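Local coordinates for 4-alpha-glucanotransferase (PDB 5B68), which is a 4-alpha-glucanotransferase (amylomaltase) with an N-terminal beta sandwich and a TIM-barrel domain, at residues T559-P564 with N661-T666; S233-T238 with P671-P676. One frame throughout, in Å; residues are numbered along the deposited sequence.

Contact 1 (T559-P564 with N661-T666); sequences THDLPP and NQPGTT. With SO4 (sulfate ion), chain E.
D561 and N661 meet through one side-chain hydrogen bond. N661 ND2 donates to D561 OD1 over 2.8 Å, and the bond is nearly straight (163°). The oxygen is met from above the carboxylate plane, while it lies almost in the plane of the amide. With chi1 at -177°, the N661 side chain extends opposite its own backbone nitrogen and runs alongside that of D561. N661 ND2 also donates to O1 of a sulfate ion, at 3.0 Å. G664 N donates to O4 of the same ion, also at 3.0 Å. The sulfate probably comes from the crystallisation liquor.

Segment 559-564 lies between TIM-barrel strand 553-556 and helix 565-569; 661-666 lies in the loop after helix 650-654. T559-L562 forms a type I turn, and T559 OG1 accepts from D561 N in an ST turn. Q662-T665 is a type II turn, with G664 at positive phi. D561 OD2 and H560 NE2 both bond to 2-[bis-(2-hydroxy-ethyl)-amino]-2-hydroxymethyl-propane-1,3-diol (BTB), probably also from the liquor, which suggests that this edge lines a pocket.

The backbones are bridged by a water that donates to D561 O and to N661 O, each at 2.9 Å. N661 N is buried and has no hydrogen-bond partner in the model. The apolar touch is small: P663 CG is 3.8 Å from D561 CB. Separately, P663 CD packs 3.4 Å from D561 O.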
loop_
_atom_site.group_PDB
_atom_site.type_symbol
_atom_site.label_atom_id
_atom_site.label_comp_id
_atom_site.label_asym_id
_atom_site.label_seq_id
_atom_site.Cartn_x
_atom_site.Cartn_y
_atom_site.Cartn_z
ATOM N N THR A 559 0.826 2.547 16.099
ATOM C CA THR A 559 1.142 2.553 14.646
ATOM C C THR A 559 2.014 3.748 14.400
ATOM O O THR A 559 2.134 4.611 15.242
ATOM C CB THR A 559 -0.041 2.752 13.664
ATOM O OG1 THR A 559 -0.569 4.068 13.799
ATOM C CG2 THR A 559 -1.091 1.748 13.863
ATOM N N HIS A 560 2.545 3.806 13.208
ATOM C CA HIS A 560 3.414 4.895 12.761
ATOM C C HIS A 560 2.705 6.259 12.737
ATOM O O HIS A 560 3.392 7.259 12.697
ATOM C CB HIS A 560 3.996 4.560 11.347
ATOM C CG HIS A 560 2.946 4.379 10.312
ATOM N ND1 HIS A 560 2.287 3.192 10.098
ATOM C CD2 HIS A 560 2.345 5.291 9.504
ATOM C CE1 HIS A 560 1.358 3.363 9.172
ATOM N NE2 HIS A 560 1.367 4.638 8.809
ATOM N N ASP A 561 1.380 6.290 12.751
ATOM C CA ASP A 561 0.661 7.567 12.782
ATOM C C ASP A 561 0.344 8.065 14.222
ATOM O O ASP A 561 -0.354 9.065 14.365
ATOM C CB ASP A 561 -0.655 7.468 11.988
ATOM C CG ASP A 561 -0.436 7.403 10.459
ATOM O OD1 ASP A 561 0.498 8.030 9.985
ATOM O OD2 ASP A 561 -1.227 6.757 9.765
ATOM N N LEU A 562 0.792 7.361 15.265
ATOM C CA LEU A 562 0.563 7.779 16.655
ATOM C C LEU A 562 1.884 8.022 17.337
ATOM O O LEU A 562 2.956 7.514 16.921
ATOM C CB LEU A 562 -0.182 6.692 17.427
ATOM C CG LEU A 562 -1.644 6.642 17.110
ATOM C CD1 LEU A 562 -2.250 5.328 17.581
ATOM C CD2 LEU A 562 -2.341 7.831 17.755
ATOM N N PRO A 563 1.860 8.791 18.413
ATOM C CA PRO A 563 3.107 8.825 19.201
ATOM C C PRO A 563 3.389 7.411 19.774
ATOM O O PRO A 563 2.457 6.693 20.073
ATOM C CB PRO A 563 2.770 9.828 20.315
ATOM C CG PRO A 563 1.714 10.694 19.713
ATOM C CD PRO A 563 0.840 9.698 18.981
ATOM N N PRO A 564 4.640 7.001 19.802
ATOM C CA PRO A 564 4.988 5.744 20.468
ATOM C C PRO A 564 4.491 5.696 21.904
ATOM O O PRO A 564 4.203 6.731 22.494
ATOM C CB PRO A 564 6.462 5.741 20.437
ATOM C CG PRO A 564 6.796 6.490 19.174
ATOM C CD PRO A 564 5.834 7.635 19.219
ATOM N N ASN A 661 5.053 10.500 12.430
ATOM C CA ASN A 661 4.126 11.290 11.599
ATOM C C ASN A 661 3.035 11.857 12.484
ATOM O O ASN A 661 2.488 11.119 13.333
ATOM C CB ASN A 661 3.474 10.375 10.551
ATOM C CG ASN A 661 2.537 11.140 9.567
ATOM O OD1 ASN A 661 2.887 12.199 9.073
ATOM N ND2 ASN A 661 1.377 10.574 9.283
ATOM N N GLN A 662 2.693 13.140 12.290
ATOM C CA GLN A 662 1.475 13.712 12.910
ATOM C C GLN A 662 0.481 13.922 11.762
ATOM O O GLN A 662 0.714 14.820 10.951
ATOM C CB GLN A 662 1.784 15.033 13.646
ATOM C CG GLN A 662 0.543 15.682 14.215
ATOM C CD GLN A 662 -0.194 14.757 15.160
ATOM O OE1 GLN A 662 -1.324 14.328 14.902
ATOM N NE2 GLN A 662 0.479 14.388 16.239
ATOM N N PRO A 663 -0.562 13.056 11.629
ATOM C CA PRO A 663 -1.465 13.203 10.464
ATOM C C PRO A 663 -2.074 14.599 10.366
ATOM O O PRO A 663 -2.250 15.269 11.409
ATOM C CB PRO A 663 -2.546 12.115 10.697
ATOM C CG PRO A 663 -1.769 11.029 11.381
ATOM C CD PRO A 663 -0.815 11.755 12.309
ATOM N N GLY A 664 -2.264 15.067 9.130
ATOM C CA GLY A 664 -2.773 16.413 8.907
ATOM C C GLY A 664 -1.890 17.554 9.423
ATOM O O GLY A 664 -2.398 18.648 9.752
ATOM N N THR A 665 -0.587 17.306 9.546
ATOM C CA THR A 665 0.400 18.371 9.615
ATOM C C THR A 665 1.222 18.239 8.374
ATOM O O THR A 665 1.246 17.173 7.756
ATOM C CB THR A 665 1.378 18.247 10.791
ATOM O OG1 THR A 665 2.022 16.972 10.751
ATOM C CG2 THR A 665 0.657 18.421 12.125
ATOM N N THR A 666 1.894 19.319 7.997
ATOM C CA THR A 666 2.706 19.359 6.802
ATOM C C THR A 666 4.157 19.498 7.191
ATOM O O THR A 666 4.497 19.766 8.342
ATOM C CB THR A 666 2.297 20.597 5.929
ATOM O OG1 THR A 666 1.968 21.683 6.820
ATOM C CG2 THR A 666 1.083 20.283 5.114
HETATM S S SO4 E . -1.020 12.479 6.555
HETATM O O1 SO4 E . 0.204 11.649 6.725
HETATM O O2 SO4 E . -1.476 12.245 5.173
HETATM O O3 SO4 E . -2.056 12.024 7.511
HETATM O O4 SO4 E . -0.767 13.892 6.865
HETATM O O HOH W 1 1.093 11.061 15.846
#

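Contact 2 (S233-T238 with P671-P676)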
loop_
_atom_site.group_PDB
_atom_site.type_symbol
_atom_site.label_atom_id
_atom_site.label_comp_id
_atom_site.label_asym_id
_atom_site.label_seq_id
_atom_site.Cartn_x
_atom_site.Cartn_y
_atom_site.Cartn_z
ATOM N N SER A 233 7.666 11.392 2.546
ATOM C CA SER A 233 6.586 10.418 2.796
ATOM C C SER A 233 6.677 9.132 1.984
ATOM O O SER A 233 6.580 9.138 0.761
ATOM C CB SER A 233 5.223 11.008 2.583
ATOM O OG SER A 233 4.217 10.098 2.965
ATOM N N PRO A 234 6.724 7.996 2.666
ATOM C CA PRO A 234 6.614 6.779 1.891
ATOM C C PRO A 234 5.245 6.597 1.221
ATOM O O PRO A 234 5.102 5.688 0.394
ATOM C CB PRO A 234 6.815 5.689 2.929
ATOM C CG PRO A 234 7.460 6.329 4.079
ATOM C CD PRO A 234 6.978 7.729 4.096
ATOM N N TYR A 235 4.265 7.430 1.583
ATOM C CA TYR A 235 2.908 7.255 1.155
ATOM C C TYR A 235 2.590 8.193 -0.026
ATOM O O TYR A 235 1.470 8.217 -0.500
ATOM C CB TYR A 235 1.907 7.427 2.333
ATOM C CG TYR A 235 1.982 6.269 3.352
ATOM C CD1 TYR A 235 1.289 5.089 3.133
ATOM C CD2 TYR A 235 2.804 6.358 4.524
ATOM C CE1 TYR A 235 1.390 3.997 4.013
ATOM C CE2 TYR A 235 2.916 5.295 5.400
ATOM C CZ TYR A 235 2.207 4.127 5.162
ATOM O OH TYR A 235 2.281 3.083 6.067
ATOM N N LEU A 236 3.569 8.893 -0.567
ATOM C CA LEU A 236 3.331 9.600 -1.855
ATOM C C LEU A 236 4.468 9.331 -2.811
ATOM O O LEU A 236 5.214 10.238 -3.175
ATOM C CB LEU A 236 3.081 11.090 -1.631
ATOM C CG LEU A 236 2.314 11.787 -2.775
ATOM C CD1 LEU A 236 0.918 11.202 -2.969
ATOM C CD2 LEU A 236 2.189 13.251 -2.435
ATOM N N PRO A 237 4.583 8.075 -3.235
ATOM C CA PRO A 237 5.688 7.674 -4.120
ATOM C C PRO A 237 5.344 8.019 -5.557
ATOM O O PRO A 237 4.226 8.471 -5.830
ATOM C CB PRO A 237 5.714 6.170 -3.942
ATOM C CG PRO A 237 4.245 5.830 -3.782
ATOM C CD PRO A 237 3.749 6.900 -2.856
ATOM N N THR A 238 6.292 7.804 -6.431
ATOM C CA THR A 238 6.122 8.105 -7.894
ATOM C C THR A 238 5.541 6.903 -8.628
ATOM O O THR A 238 4.947 7.048 -9.716
ATOM C CB THR A 238 7.466 8.603 -8.526
ATOM O OG1 THR A 238 7.193 9.511 -9.629
ATOM C CG2 THR A 238 8.311 7.502 -8.972
ATOM N N PRO A 671 8.788 17.391 11.417
ATOM C CA PRO A 671 9.552 16.634 10.427
ATOM C C PRO A 671 9.032 15.212 10.224
ATOM O O PRO A 671 9.728 14.256 10.496
ATOM C CB PRO A 671 10.965 16.606 11.010
ATOM C CG PRO A 671 10.903 17.300 12.320
ATOM C CD PRO A 671 9.479 17.450 12.704
ATOM N N ASN A 672 7.834 15.090 9.669
ATOM C CA ASN A 672 7.226 13.798 9.473
ATOM C C ASN A 672 8.151 12.960 8.620
ATOM O O ASN A 672 8.785 13.457 7.709
ATOM C CB ASN A 672 5.877 13.931 8.762
ATOM C CG ASN A 672 4.871 14.726 9.555
ATOM O OD1 ASN A 672 4.616 14.435 10.701
ATOM N ND2 ASN A 672 4.290 15.731 8.932
ATOM N N TRP A 673 8.278 11.699 9.000
ATOM C CA TRP A 673 9.009 10.710 8.241
ATOM C C TRP A 673 10.515 10.889 8.307
ATOM O O TRP A 673 11.234 10.288 7.556
ATOM C CB TRP A 673 8.537 10.682 6.800
ATOM C CG TRP A 673 7.069 10.717 6.659
ATOM C CD1 TRP A 673 6.330 11.722 6.143
ATOM C CD2 TRP A 673 6.148 9.696 7.034
ATOM N NE1 TRP A 673 5.014 11.401 6.170
ATOM C CE2 TRP A 673 4.872 10.160 6.720
ATOM C CE3 TRP A 673 6.280 8.433 7.617
ATOM C CZ2 TRP A 673 3.736 9.423 6.965
ATOM C CZ3 TRP A 673 5.149 7.705 7.851
ATOM C CH2 TRP A 673 3.893 8.198 7.528
ATOM N N CYS A 674 10.964 11.746 9.205
ATOM C CA CYS A 674 12.378 12.055 9.370
ATOM C C CYS A 674 12.970 11.822 10.766
ATOM O O CYS A 674 14.045 12.296 11.050
ATOM C CB CYS A 674 12.633 13.501 8.972
ATOM S SG CYS A 674 12.164 13.850 7.266
ATOM N N ILE A 675 12.246 11.120 11.625
ATOM C CA ILE A 675 12.622 11.004 13.029
ATOM C C ILE A 675 13.409 9.720 13.270
ATOM O O ILE A 675 12.843 8.656 13.250
ATOM C CB ILE A 675 11.359 10.979 13.918
ATOM C CG1 ILE A 675 10.458 12.192 13.653
ATOM C CG2 ILE A 675 11.717 10.861 15.386
ATOM C CD1 ILE A 675 11.092 13.536 13.915
ATOM N N PRO A 676 14.711 9.839 13.515
ATOM C CA PRO A 676 15.569 8.644 13.761
ATOM C C PRO A 676 15.236 7.919 15.066
ATOM O O PRO A 676 14.663 8.523 16.004
ATOM C CB PRO A 676 16.953 9.205 13.847
ATOM C CG PRO A 676 16.738 10.552 14.422
ATOM C CD PRO A 676 15.458 11.073 13.845
#
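S233 OG accepts a hydrogen bond from Y235 N at 3.0 Å, closing an ST turn, and at the same time lies over one face of the W673 indole. It sits 3.4 Å above the ring plane, offset toward the rim. W673 is the centre of this contact. S233, P234 and Y235 all touch its ring system.

The same indole face takes two CH-pi contacts. S233 CA is 3.8 Å from the centroid of the five-membered ring of W673. P234 CD is 3.9 Å from the centroid of the six-membered ring. The closest atom pair of the proline contact is P234 CD with W673 CD2, at 3.6 Å.

Y235 comes in differently. W673 CH2 meets the edge of its phenol ring, 3.7 Å from Y235 CD2. The two planes are inclined at 47°, so the pair is oblique. CG of Y235 is anti to its carbonyl carbon (chi1 -70°), which turns the ring toward the end of the indole. The phenol OH is held by D386 and its ring also meets H560. A bound BTB, probably from the crystallisation liquor, lies beside the Y235 side chain, nearest atoms about 3 Å apart, consistent with a pocket wall.

Both backbones are turns. S233-L236 is type I. P671-C674 is type II, with W673 third and at positive phi (73°), and C674 N bonds to P671 O at 3.1 Å.

S233-T238 lies in the loop between barrel strand 215-218 and helix 261-277, and T238 packs on helix 307-338. P671-P676 lies between helices 650-654 and 694-702. W673 O accepts from R286 of helix 286-301, and D386 belongs to barrel strand 382-387.

The centres of the two contacts are about 11 Å apart, on the same side of the chain's centre. Along the chain the order is 233-238, 559-564, 661-666, 671-676, so contact 1 is nested inside the loop closed by contact 2. Segments 233-238 and 559-564 lie in loops after barrel strands 215-218 and 553-556. The other two share one long loop between helices 650-654 and 694-702. N672 joins its two parts: its OD1 is 2.8 Å from Q662 N, a probable hydrogen bond, and its ND2 probably bonds to T665 OG1. D561, H560 and Y235 each lie beside bound BTB, and the H560 and Y235 rings meet, consistent with a shared pocket in the TIM-barrel domain.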